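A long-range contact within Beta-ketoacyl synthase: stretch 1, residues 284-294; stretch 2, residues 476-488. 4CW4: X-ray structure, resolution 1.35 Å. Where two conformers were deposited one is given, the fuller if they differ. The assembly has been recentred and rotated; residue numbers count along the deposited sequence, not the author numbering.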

# COMPACT_ATOMS: atom_id res chain seq x y z
N GLY A 284 6.11 0.33 -3.21
CA GLY A 284 7.07 -0.28 -4.11
C GLY A 284 8.27 -0.72 -3.29
O GLY A 284 9.41 -0.41 -3.63
N ALA A 285 8.00 -1.38 -2.17
CA ALA A 285 9.05 -1.82 -1.28
C ALA A 285 9.98 -0.65 -0.91
O ALA A 285 9.51 0.44 -0.57
N CYS A 286 11.28 -0.86 -0.97
CA CYS A 286 12.15 0.16 -0.45
C CYS A 286 12.38 1.35 -1.44
O CYS A 286 13.15 2.27 -1.12
N ALA A 287 11.64 1.36 -2.57
CA ALA A 287 11.56 2.51 -3.48
C ALA A 287 10.27 3.31 -3.35
O ALA A 287 9.98 4.20 -4.13
N THR A 288 9.49 3.00 -2.31
CA THR A 288 8.15 3.54 -2.15
C THR A 288 8.03 5.07 -2.27
O THR A 288 7.12 5.56 -2.94
N PHE A 289 8.91 5.84 -1.63
CA PHE A 289 8.70 7.27 -1.70
C PHE A 289 8.72 7.78 -3.14
O PHE A 289 7.94 8.65 -3.48
N LEU A 290 9.61 7.24 -3.96
CA LEU A 290 9.66 7.65 -5.35
C LEU A 290 8.39 7.25 -6.10
O LEU A 290 7.99 7.94 -7.02
N TYR A 291 7.75 6.14 -5.72
CA TYR A 291 6.47 5.80 -6.31
C TYR A 291 5.39 6.83 -5.97
O TYR A 291 4.61 7.25 -6.84
N ASN A 292 5.36 7.28 -4.72
CA ASN A 292 4.46 8.36 -4.33
C ASN A 292 4.83 9.65 -5.09
O ASN A 292 3.96 10.41 -5.52
N LEU A 293 6.12 9.89 -5.26
CA LEU A 293 6.58 11.11 -5.92
C LEU A 293 6.20 11.10 -7.41
O LEU A 293 5.85 12.13 -7.96
N GLN A 294 6.22 9.92 -8.04
CA GLN A 294 5.81 9.83 -9.43
C GLN A 294 4.35 10.28 -9.57
O GLN A 294 3.99 11.04 -10.50
N GLY A 476 20.68 4.86 8.17
CA GLY A 476 20.15 3.54 7.90
C GLY A 476 19.06 3.58 6.86
O GLY A 476 18.90 4.57 6.13
N HIS A 477 18.33 2.47 6.77
CA HIS A 477 17.35 2.21 5.74
C HIS A 477 15.95 2.27 6.32
O HIS A 477 15.52 1.36 7.02
N SER A 478 15.24 3.36 6.05
CA SER A 478 13.90 3.58 6.62
C SER A 478 12.77 3.05 5.74
O SER A 478 11.61 3.43 5.90
N LEU A 479 13.10 2.12 4.85
CA LEU A 479 12.10 1.31 4.15
C LEU A 479 11.27 2.23 3.24
O LEU A 479 11.84 2.79 2.30
N ALA A 480 9.97 2.40 3.48
CA ALA A 480 9.19 3.29 2.61
C ALA A 480 9.83 4.66 2.47
O ALA A 480 9.82 5.25 1.39
N THR A 481 10.38 5.17 3.56
CA THR A 481 10.83 6.55 3.60
C THR A 481 12.25 6.71 3.07
O THR A 481 12.76 7.82 3.00
N ALA A 482 12.87 5.61 2.67
CA ALA A 482 14.29 5.65 2.32
C ALA A 482 14.62 6.71 1.27
O ALA A 482 15.56 7.48 1.41
N SER A 483 13.87 6.74 0.18
CA SER A 483 14.19 7.68 -0.89
C SER A 483 13.76 9.10 -0.58
O SER A 483 14.23 10.01 -1.24
N ALA A 484 12.94 9.30 0.44
CA ALA A 484 12.70 10.65 0.95
C ALA A 484 13.91 11.13 1.77
O ALA A 484 14.31 12.28 1.66
N ASP A 485 14.51 10.27 2.58
CA ASP A 485 15.76 10.62 3.25
C ASP A 485 16.81 11.06 2.21
O ASP A 485 17.57 12.01 2.43
N GLN A 486 16.86 10.34 1.09
CA GLN A 486 17.77 10.71 -0.00
C GLN A 486 17.45 12.08 -0.59
O GLN A 486 18.33 12.94 -0.71
N LEU A 487 16.20 12.29 -0.98
CA LEU A 487 15.78 13.55 -1.59
C LEU A 487 16.08 14.72 -0.67
O LEU A 487 16.63 15.72 -1.09
N ILE A 488 15.76 14.59 0.60
CA ILE A 488 15.92 15.72 1.49
C ILE A 488 17.40 16.03 1.70
O ILE A 488 17.79 17.21 1.72

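Two helical starts, 288-294 and 482-488, meet at 73° between their N-to-C directions, with axes 8.0 Å apart at closest approach, and the small residues of the second stretch leave the hollow that the first one fills. The main bump is Phe289. Its CA-to-CB bond points toward the second stretch, and a t rotamer (chi1 166°, chi2 79°) lays the ring against Ala484, whose CB sits 3.7 Å from the Phe289 ring centroid, over the face, in a CH-pi contact. The ring also lies close to the helix backbone: Phe289 CD2 is 3.4 Å from Ala484 N. Leu487 (t, chi2 54°) bounds the ring at its edge, with CD2 3.7 Å from Phe289 CE2; the same Leu487 CD2 reaches Leu293 CD2 at 4.3 Å, extending the apolar patch by one helical turn.

Ser483, pointing toward the first stretch in a p rotamer, is a smaller bump that lodges between Phe289 and Leu290. Its OG lies 3.2 Å from Phe289 CB and 3.5 Å from Leu290 CG, and it accepts a weak hydrogen bond from Leu290 N (3.2 Å). A second weak bond joins Phe289 N to Ala480 O (3.2 Å). Alongside it, Thr288 (m) places CG2 3.7 Å from Ala480 CB, while its OG1 is turned back to its own stretch, donating to Ala285 O at 2.7 Å.

At the other end Cys286, in an m rotamer, sets its sulfur against two neighbouring side chains: SG is 3.6 Å from Leu479 CD2 and 3.2 Å from His477 CE1, meeting the imidazole obliquely. The His477 ring is steadied by Leu479 N, which donates to ND1 (3.1 Å). Water 1 fills the remaining gap between the backbones, accepting from Ser483 N (2.9 Å) and lying within hydrogen-bonding reach of Cys286 O (2.9 Å) and Ala480 O (2.8 Å).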

# COMPACT_ATOMS: atom_id res chain seq x y z
CB ALA A 285 9.80 -3.02 -1.88
CB CYS A 286 13.40 -0.53 0.10
SG CYS A 286 13.09 -1.39 1.73
CB ALA A 287 11.73 2.06 -4.90
CB THR A 288 7.55 3.03 -0.81
OG1 THR A 288 7.14 1.67 -0.97
CG2 THR A 288 6.36 3.85 -0.35
CB PHE A 289 9.69 8.05 -0.83
CG PHE A 289 9.72 9.51 -1.14
CD1 PHE A 289 8.74 10.36 -0.65
CD2 PHE A 289 10.70 10.04 -1.95
CE1 PHE A 289 8.75 11.68 -0.94
CE2 PHE A 289 10.71 11.39 -2.26
CZ PHE A 289 9.73 12.21 -1.75
CB LEU A 290 10.92 7.10 -6.05
CG LEU A 290 12.26 7.71 -5.61
CD1 LEU A 290 13.42 7.13 -6.42
CD2 LEU A 290 12.23 9.22 -5.76
CB TYR A 291 6.03 4.40 -5.85
CG TYR A 291 6.77 3.21 -6.45
CD1 TYR A 291 8.13 3.20 -6.62
CD2 TYR A 291 6.07 2.07 -6.80
CE1 TYR A 291 8.78 2.09 -7.16
CE2 TYR A 291 6.71 0.97 -7.33
CZ TYR A 291 8.07 0.99 -7.51
OH TYR A 291 8.74 -0.10 -8.04
CB ASN A 292 4.52 8.61 -2.82
CG ASN A 292 3.69 7.64 -2.01
OD1 ASN A 292 2.68 7.11 -2.48
ND2 ASN A 292 4.11 7.42 -0.77
CB LEU A 293 8.09 11.31 -5.73
CG LEU A 293 8.69 12.63 -6.21
CD1 LEU A 293 8.09 13.79 -5.48
CD2 LEU A 293 10.21 12.64 -6.03
CB GLN A 294 5.99 8.42 -9.97
CG GLN A 294 5.77 8.36 -11.49
CD GLN A 294 5.79 6.95 -12.03
OE1 GLN A 294 4.89 6.16 -11.74
NE2 GLN A 294 6.83 6.61 -12.80
CB HIS A 477 17.63 0.82 5.18
CG HIS A 477 16.90 0.52 3.92
ND1 HIS A 477 15.78 1.22 3.53
CD2 HIS A 477 17.13 -0.40 2.95
CE1 HIS A 477 15.36 0.76 2.36
NE2 HIS A 477 16.16 -0.22 1.99
CB SER A 478 13.68 5.07 6.90
OG SER A 478 13.80 5.80 5.69
CB LEU A 479 11.25 0.50 5.14
CG LEU A 479 12.02 -0.44 6.09
CD1 LEU A 479 11.06 -1.33 6.85
CD2 LEU A 479 13.07 -1.29 5.36
CB ALA A 480 7.74 3.47 3.10
CB THR A 481 10.74 7.05 5.06
OG1 THR A 481 9.47 6.65 5.59
CG2 THR A 481 10.88 8.56 5.17
CB ALA A 482 14.76 4.30 1.86
CB SER A 483 13.69 7.18 -2.25
OG SER A 483 12.31 6.85 -2.24
CB ALA A 484 11.43 10.70 1.81
CB ASP A 485 16.34 9.42 4.04
CG ASP A 485 15.51 9.03 5.25
OD1 ASP A 485 14.78 9.89 5.82
OD2 ASP A 485 15.63 7.85 5.66
CB GLN A 486 17.75 9.65 -1.12
CG GLN A 486 18.27 8.27 -0.72
CD GLN A 486 18.00 7.24 -1.81
OE1 GLN A 486 16.87 6.81 -2.03
NE2 GLN A 486 19.03 6.86 -2.51
CB LEU A 487 14.28 13.51 -1.95
CG LEU A 487 13.73 14.84 -2.50
CD1 LEU A 487 14.55 15.32 -3.66
CD2 LEU A 487 12.24 14.74 -2.92
CB ILE A 488 15.12 15.52 2.78
CG1 ILE A 488 13.64 15.79 2.48
CG2 ILE A 488 15.63 16.43 3.89
CD1 ILE A 488 12.74 15.49 3.60
O HOH W 1 11.86 4.75 -0.45